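Cupin domain protein (PDB 5ZBE) carries an iron(II) ion in one of its two cupin domains and may be a metal-dependent enzyme, although its reaction is not established. Local coordinates at residues Gln44-Gln49 with Asp79-His84; Ser48-Val53 with Gln73-Ala78. All coordinates share one frame; numbering follows the deposited sequence. Where two conformers were deposited one is given.

Contact 1 of 2, residues Gln44-Gln49 with Asp79-His84; sequences QHPESQ and DANVSH. With FE2 (Fe (II) ion), chain B.
H45 and H84 meet at the iron(II) ion, each giving it NE2, H45 at 2.1 Å and H84 at 2.2 Å. The two rings stand nearly upright to each other, planes 76° apart, and H45 NE2 lies at the edge of the H84 ring; the two NE2 atoms, 3.2 Å apart, share no hydrogen bond, both lone pairs going to the cation. The amide of Q49, on an extended side chain, takes a further place and H43 another. Two waters complete six ligands, one across the metal from each of H45 and H84.

These residues form the classic metal site of the cupin barrel: H43, H45 and Q49 come from the first conserved motif, with glutamine where many cupins have glutamate, and H84 from the second.

Hydrogen bonds from the far side of each imidazole fix its rotation. H45 ND1 donates to E47 O (3.0 Å) and H84 ND1 to V82 O (2.8 Å), both acceptors lying in the ring planes, which keeps each NE2 for iron. With its CG wedged between backbone N and carbonyl carbon (chi1 36°), H45 swings its ring back toward H84.

The backbones join where N81 N donates to H45 O (2.8 Å), approaching 40° out of the carbonyl plane. N81 is third in the type II turn D79-V82, where its positive phi suits asparagine. A water accepts from H45 N (2.8 Å) and is placed to donate to V82 O, a second to E47 O and D79 O, though each has more acceptors near it than protons. A80 CB rests on P46 O (3.3 Å).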
loop_
_atom_site.group_PDB
_atom_site.type_symbol
_atom_site.label_atom_id
_atom_site.label_comp_id
_atom_site.label_asym_id
_atom_site.label_seq_id
_atom_site.Cartn_x
_atom_site.Cartn_y
_atom_site.Cartn_z
ATOM N N GLN A 44 -10.412 -14.284 9.699
ATOM C CA GLN A 44 -10.692 -13.021 10.354
ATOM C C GLN A 44 -9.627 -12.735 11.381
ATOM O O GLN A 44 -8.952 -13.649 11.859
ATOM C CB GLN A 44 -12.088 -13.021 10.987
ATOM C CG GLN A 44 -12.323 -14.073 12.053
ATOM C CD GLN A 44 -13.803 -14.395 12.220
ATOM O OE1 GLN A 44 -14.240 -15.514 11.937
ATOM N NE2 GLN A 44 -14.585 -13.409 12.651
ATOM N N HIS A 45 -9.464 -11.452 11.694
ATOM C CA HIS A 45 -8.513 -11.009 12.712
ATOM C C HIS A 45 -8.925 -9.634 13.240
ATOM O O HIS A 45 -9.625 -8.883 12.557
ATOM C CB HIS A 45 -7.087 -10.968 12.141
ATOM C CG HIS A 45 -7.000 -10.527 10.710
ATOM N ND1 HIS A 45 -7.258 -9.237 10.305
ATOM C CD2 HIS A 45 -6.620 -11.201 9.598
ATOM C CE1 HIS A 45 -7.075 -9.138 9.000
ATOM N NE2 HIS A 45 -6.672 -10.315 8.553
ATOM N N PRO A 46 -8.494 -9.300 14.466
ATOM C CA PRO A 46 -8.903 -8.040 15.079
ATOM C C PRO A 46 -8.388 -6.801 14.346
ATOM O O PRO A 46 -9.028 -5.754 14.391
ATOM C CB PRO A 46 -8.306 -8.110 16.492
ATOM C CG PRO A 46 -7.312 -9.218 16.452
ATOM C CD PRO A 46 -7.786 -10.173 15.414
ATOM N N GLU A 47 -7.248 -6.916 13.678
ATOM C CA GLU A 47 -6.741 -5.801 12.873
ATOM C C GLU A 47 -7.650 -5.551 11.683
ATOM O O GLU A 47 -8.097 -6.488 11.032
ATOM C CB GLU A 47 -5.346 -6.082 12.340
ATOM C CG GLU A 47 -4.307 -6.350 13.414
ATOM C CD GLU A 47 -4.130 -7.833 13.752
ATOM O OE1 GLU A 47 -5.036 -8.651 13.509
ATOM O OE2 GLU A 47 -3.062 -8.183 14.281
ATOM N N SER A 48 -7.900 -4.279 11.416
ATOM C CA SER A 48 -8.487 -3.831 10.164
ATOM C C SER A 48 -7.464 -4.015 9.052
ATOM O O SER A 48 -6.266 -3.972 9.300
ATOM C CB SER A 48 -8.871 -2.367 10.274
ATOM O OG SER A 48 -9.885 -2.196 11.257
ATOM N N GLN A 49 -7.941 -4.217 7.824
ATOM C CA GLN A 49 -7.047 -4.493 6.701
ATOM C C GLN A 49 -7.477 -3.779 5.441
ATOM O O GLN A 49 -8.657 -3.706 5.139
ATOM C CB GLN A 49 -6.986 -6.000 6.446
ATOM C CG GLN A 49 -6.041 -6.432 5.335
ATOM C CD GLN A 49 -6.092 -7.930 5.078
ATOM O OE1 GLN A 49 -6.355 -8.381 3.954
ATOM N NE2 GLN A 49 -5.865 -8.698 6.101
ATOM N N ASP A 79 -12.935 -4.586 7.639
ATOM C CA ASP A 79 -12.960 -4.031 8.999
ATOM C C ASP A 79 -12.658 -5.123 10.016
ATOM O O ASP A 79 -12.564 -6.318 9.661
ATOM C CB ASP A 79 -14.301 -3.373 9.301
ATOM C CG ASP A 79 -14.518 -2.085 8.528
ATOM O OD1 ASP A 79 -13.560 -1.515 7.949
ATOM O OD2 ASP A 79 -15.667 -1.629 8.517
ATOM N N ALA A 80 -12.478 -4.709 11.266
ATOM C CA ALA A 80 -12.101 -5.621 12.353
ATOM C C ALA A 80 -12.990 -6.873 12.395
ATOM O O ALA A 80 -14.212 -6.778 12.389
ATOM C CB ALA A 80 -12.141 -4.891 13.688
ATOM N N ASN A 81 -12.341 -8.037 12.390
ATOM C CA ASN A 81 -12.991 -9.359 12.463
ATOM C C ASN A 81 -13.968 -9.706 11.343
ATOM O O ASN A 81 -14.730 -10.656 11.468
ATOM C CB ASN A 81 -13.688 -9.554 13.808
ATOM C CG ASN A 81 -12.761 -9.328 14.976
ATOM O OD1 ASN A 81 -11.794 -10.074 15.166
ATOM N ND2 ASN A 81 -13.042 -8.291 15.764
ATOM N N VAL A 82 -13.935 -8.953 10.251
ATOM C CA VAL A 82 -14.734 -9.271 9.079
ATOM C C VAL A 82 -14.019 -10.374 8.310
ATOM O O VAL A 82 -12.845 -10.228 7.967
ATOM C CB VAL A 82 -14.861 -8.031 8.163
ATOM C CG1 VAL A 82 -15.501 -8.410 6.829
ATOM C CG2 VAL A 82 -15.712 -6.972 8.854
ATOM N N SER A 83 -14.726 -11.467 8.034
ATOM C CA SER A 83 -14.143 -12.574 7.276
ATOM C C SER A 83 -13.837 -12.137 5.852
ATOM O O SER A 83 -14.679 -11.531 5.180
ATOM C CB SER A 83 -15.089 -13.773 7.247
ATOM O OG SER A 83 -15.366 -14.200 8.556
ATOM N N HIS A 84 -12.618 -12.425 5.400
ATOM C CA HIS A 84 -12.210 -12.103 4.028
ATOM C C HIS A 84 -11.225 -13.129 3.504
ATOM O O HIS A 84 -10.381 -13.630 4.250
ATOM C CB HIS A 84 -11.557 -10.721 3.955
ATOM C CG HIS A 84 -10.447 -10.551 4.936
ATOM N ND1 HIS A 84 -10.671 -10.345 6.275
ATOM C CD2 HIS A 84 -9.109 -10.611 4.782
ATOM C CE1 HIS A 84 -9.513 -10.245 6.901
ATOM N NE2 HIS A 84 -8.549 -10.409 6.016
HETATM FE FE FE2 B . -6.432 -10.754 6.473
HETATM O O HOH W 1 -10.833 -9.714 9.919
HETATM O O HOH W 2 -9.827 -7.306 9.016
HETATM O O HOH W 3 -4.369 -11.073 6.727
HETATM O O HOH W 4 -5.977 -11.239 4.454
#

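Contact 2 of 2, residues Ser48-Val53 with Gln73-Ala78; sequences SQIGMV and QDIHVA. With FE2 (Fe (II) ion), chain B.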
loop_
_atom_site.group_PDB
_atom_site.type_symbol
_atom_site.label_atom_id
_atom_site.label_comp_id
_atom_site.label_asym_id
_atom_site.label_seq_id
_atom_site.Cartn_x
_atom_site.Cartn_y
_atom_site.Cartn_z
ATOM N N SER A 48 -7.900 -4.279 11.416
ATOM C CA SER A 48 -8.487 -3.831 10.164
ATOM C C SER A 48 -7.464 -4.015 9.052
ATOM O O SER A 48 -6.266 -3.972 9.300
ATOM C CB SER A 48 -8.871 -2.367 10.274
ATOM O OG SER A 48 -9.885 -2.196 11.257
ATOM N N GLN A 49 -7.941 -4.217 7.824
ATOM C CA GLN A 49 -7.047 -4.493 6.701
ATOM C C GLN A 49 -7.477 -3.779 5.441
ATOM O O GLN A 49 -8.657 -3.706 5.139
ATOM C CB GLN A 49 -6.986 -6.000 6.446
ATOM C CG GLN A 49 -6.041 -6.432 5.335
ATOM C CD GLN A 49 -6.092 -7.930 5.078
ATOM O OE1 GLN A 49 -6.355 -8.381 3.954
ATOM N NE2 GLN A 49 -5.865 -8.698 6.101
ATOM N N ILE A 50 -6.498 -3.231 4.723
ATOM C CA ILE A 50 -6.722 -2.672 3.399
ATOM C C ILE A 50 -5.634 -3.158 2.496
ATOM O O ILE A 50 -4.584 -3.596 2.973
ATOM C CB ILE A 50 -6.731 -1.131 3.396
ATOM C CG1 ILE A 50 -5.424 -0.584 3.962
ATOM C CG2 ILE A 50 -7.919 -0.606 4.181
ATOM C CD1 ILE A 50 -5.358 0.933 3.995
ATOM N N GLY A 51 -5.866 -3.109 1.195
ATOM C CA GLY A 51 -4.835 -3.505 0.254
ATOM C C GLY A 51 -5.223 -3.311 -1.182
ATOM O O GLY A 51 -6.370 -2.993 -1.480
ATOM N N MET A 52 -4.241 -3.488 -2.067
ATOM C CA MET A 52 -4.436 -3.386 -3.510
ATOM C C MET A 52 -3.636 -4.405 -4.266
ATOM O O MET A 52 -2.555 -4.799 -3.833
ATOM C CB MET A 52 -3.961 -2.040 -4.036
ATOM C CG MET A 52 -4.525 -0.857 -3.309
ATOM S SD MET A 52 -4.017 0.650 -4.139
ATOM C CE MET A 52 -4.385 0.361 -5.870
ATOM N N VAL A 53 -4.147 -4.766 -5.430
ATOM C CA VAL A 53 -3.376 -5.551 -6.383
ATOM C C VAL A 53 -2.422 -4.592 -7.107
ATOM O O VAL A 53 -2.839 -3.523 -7.569
ATOM C CB VAL A 53 -4.289 -6.228 -7.395
ATOM C CG1 VAL A 53 -3.483 -6.957 -8.463
ATOM C CG2 VAL A 53 -5.248 -7.175 -6.667
ATOM N N GLN A 73 -6.044 -0.007 -9.077
ATOM C CA GLN A 73 -7.315 0.707 -9.134
ATOM C C GLN A 73 -8.178 0.538 -7.890
ATOM O O GLN A 73 -8.660 1.508 -7.328
ATOM C CB GLN A 73 -8.085 0.279 -10.379
ATOM C CG GLN A 73 -7.333 0.601 -11.661
ATOM C CD GLN A 73 -7.848 -0.148 -12.870
ATOM O OE1 GLN A 73 -8.898 0.179 -13.392
ATOM N NE2 GLN A 73 -7.085 -1.165 -13.336
ATOM N N ASP A 74 -8.370 -0.705 -7.463
ATOM C CA ASP A 74 -9.294 -1.000 -6.390
ATOM C C ASP A 74 -8.571 -1.278 -5.086
ATOM O O ASP A 74 -7.465 -1.806 -5.071
ATOM C CB ASP A 74 -10.153 -2.197 -6.784
ATOM C CG ASP A 74 -10.909 -1.951 -8.060
ATOM O OD1 ASP A 74 -11.553 -0.884 -8.169
ATOM O OD2 ASP A 74 -10.855 -2.810 -8.957
ATOM N N ILE A 75 -9.206 -0.913 -3.991
ATOM C CA ILE A 75 -8.645 -1.264 -2.691
ATOM C C ILE A 75 -9.687 -2.054 -1.890
ATOM O O ILE A 75 -10.851 -1.680 -1.795
ATOM C CB ILE A 75 -8.014 -0.057 -1.948
ATOM C CG1 ILE A 75 -8.736 0.297 -0.669
ATOM C CG2 ILE A 75 -7.786 1.144 -2.853
ATOM C CD1 ILE A 75 -7.920 -0.077 0.529
ATOM N N HIS A 76 -9.262 -3.172 -1.324
ATOM C CA HIS A 76 -10.135 -3.930 -0.446
ATOM C C HIS A 76 -10.116 -3.365 0.930
ATOM O O HIS A 76 -9.111 -2.835 1.369
ATOM C CB HIS A 76 -9.806 -5.416 -0.457
ATOM C CG HIS A 76 -8.588 -5.793 0.307
ATOM N ND1 HIS A 76 -7.415 -6.007 -0.281
ATOM C CD2 HIS A 76 -8.403 -6.053 1.628
ATOM C CE1 HIS A 76 -6.530 -6.359 0.628
ATOM N NE2 HIS A 76 -7.129 -6.401 1.795
ATOM N N VAL A 77 -11.245 -3.480 1.616
ATOM C CA VAL A 77 -11.389 -2.896 2.929
ATOM C C VAL A 77 -12.094 -3.902 3.824
ATOM O O VAL A 77 -13.288 -4.111 3.694
ATOM C CB VAL A 77 -12.199 -1.581 2.894
ATOM C CG1 VAL A 77 -12.250 -0.959 4.276
ATOM C CG2 VAL A 77 -11.591 -0.596 1.893
ATOM N N ALA A 78 -11.335 -4.510 4.729
ATOM C CA ALA A 78 -11.884 -5.503 5.660
ATOM C C ALA A 78 -11.792 -4.930 7.059
ATOM O O ALA A 78 -10.691 -4.774 7.591
ATOM C CB ALA A 78 -11.083 -6.794 5.584
HETATM FE FE FE2 B . -6.432 -10.754 6.473
HETATM O O HOH W 5 -6.672 -4.003 -6.360
HETATM O O HOH W 3 -4.369 -11.073 6.727
HETATM O O HOH W 4 -5.977 -11.239 4.454
#
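H76 lays one face of its imidazole over the backbone of G51 on the adjacent strand, with G51 N 3.4 Å above the ring plane near its rim and H76 CE1 3.3 Å from G51 CA. The ring gets there because CG sits between its own backbone N and carbonyl carbon (chi1 76°), leaning the side chain across the strand pair. A side chain at G51 would have to grow straight into this ring, so glycine suits the place. The same imidazole turns an edge toward the Q49 amide, their planes 78° apart, and meets F86 edge-to-face; a triethylene glycol molecule bound beside it may mark a pocket. With the ring cut back to an alanine here, the G51 backbone is likely to lose its cover, and the Q49 amide and F86 the imidazole they meet.

The strands 48-53 and 74-78 are antiparallel neighbours in the cupin beta barrel. Q49 with A78 and G51 with H76 are hydrogen-bonded pairs: Q49 N to A78 O is 2.8 Å, whereas G51 N to H76 O, at 3.3 Å, is longer and more bent. The small methyl of A78 shares a face with Q49 and H76.

I50 and V77, the non-hydrogen-bonded pair between them, point to the other face, their CG2 atoms 4.3 Å apart. I75 and M52 each have an alternate conformer; in those described here, I50 and I75 lie side by side, aimed the same way, and M52 crosses I75 obliquely, its CG 3.8 Å from I75 CB. These branched isoleucines and V77 pack against F135, with W134 also touching I50. At V53 and D74 the strands part, and a water enters, accepting from V53 N (2.8 Å) and donating to D74 O (2.7 Å).

In the fold
Strand 48-55 serves both contacts, which share S48 and Q49 and have centres about 12 Å apart. Contact 1 lies at the partly exposed mouth of the cupin barrel, about 17 Å from the centre of the chain, where loops are tied together by a cation, imidazoles and waters. Contact 2, about 8 Å from that centre, is buried and joins strand pairing to an apolar face that reaches strand 135-142 and a face with H76 and Q49. Q49 bridges the two chemistries: its backbone belongs to the strand ladder and its amide to the iron site. Where they touch, H84 ND1 packs 3.6 Å from A78 CB, at one end of the strand pair.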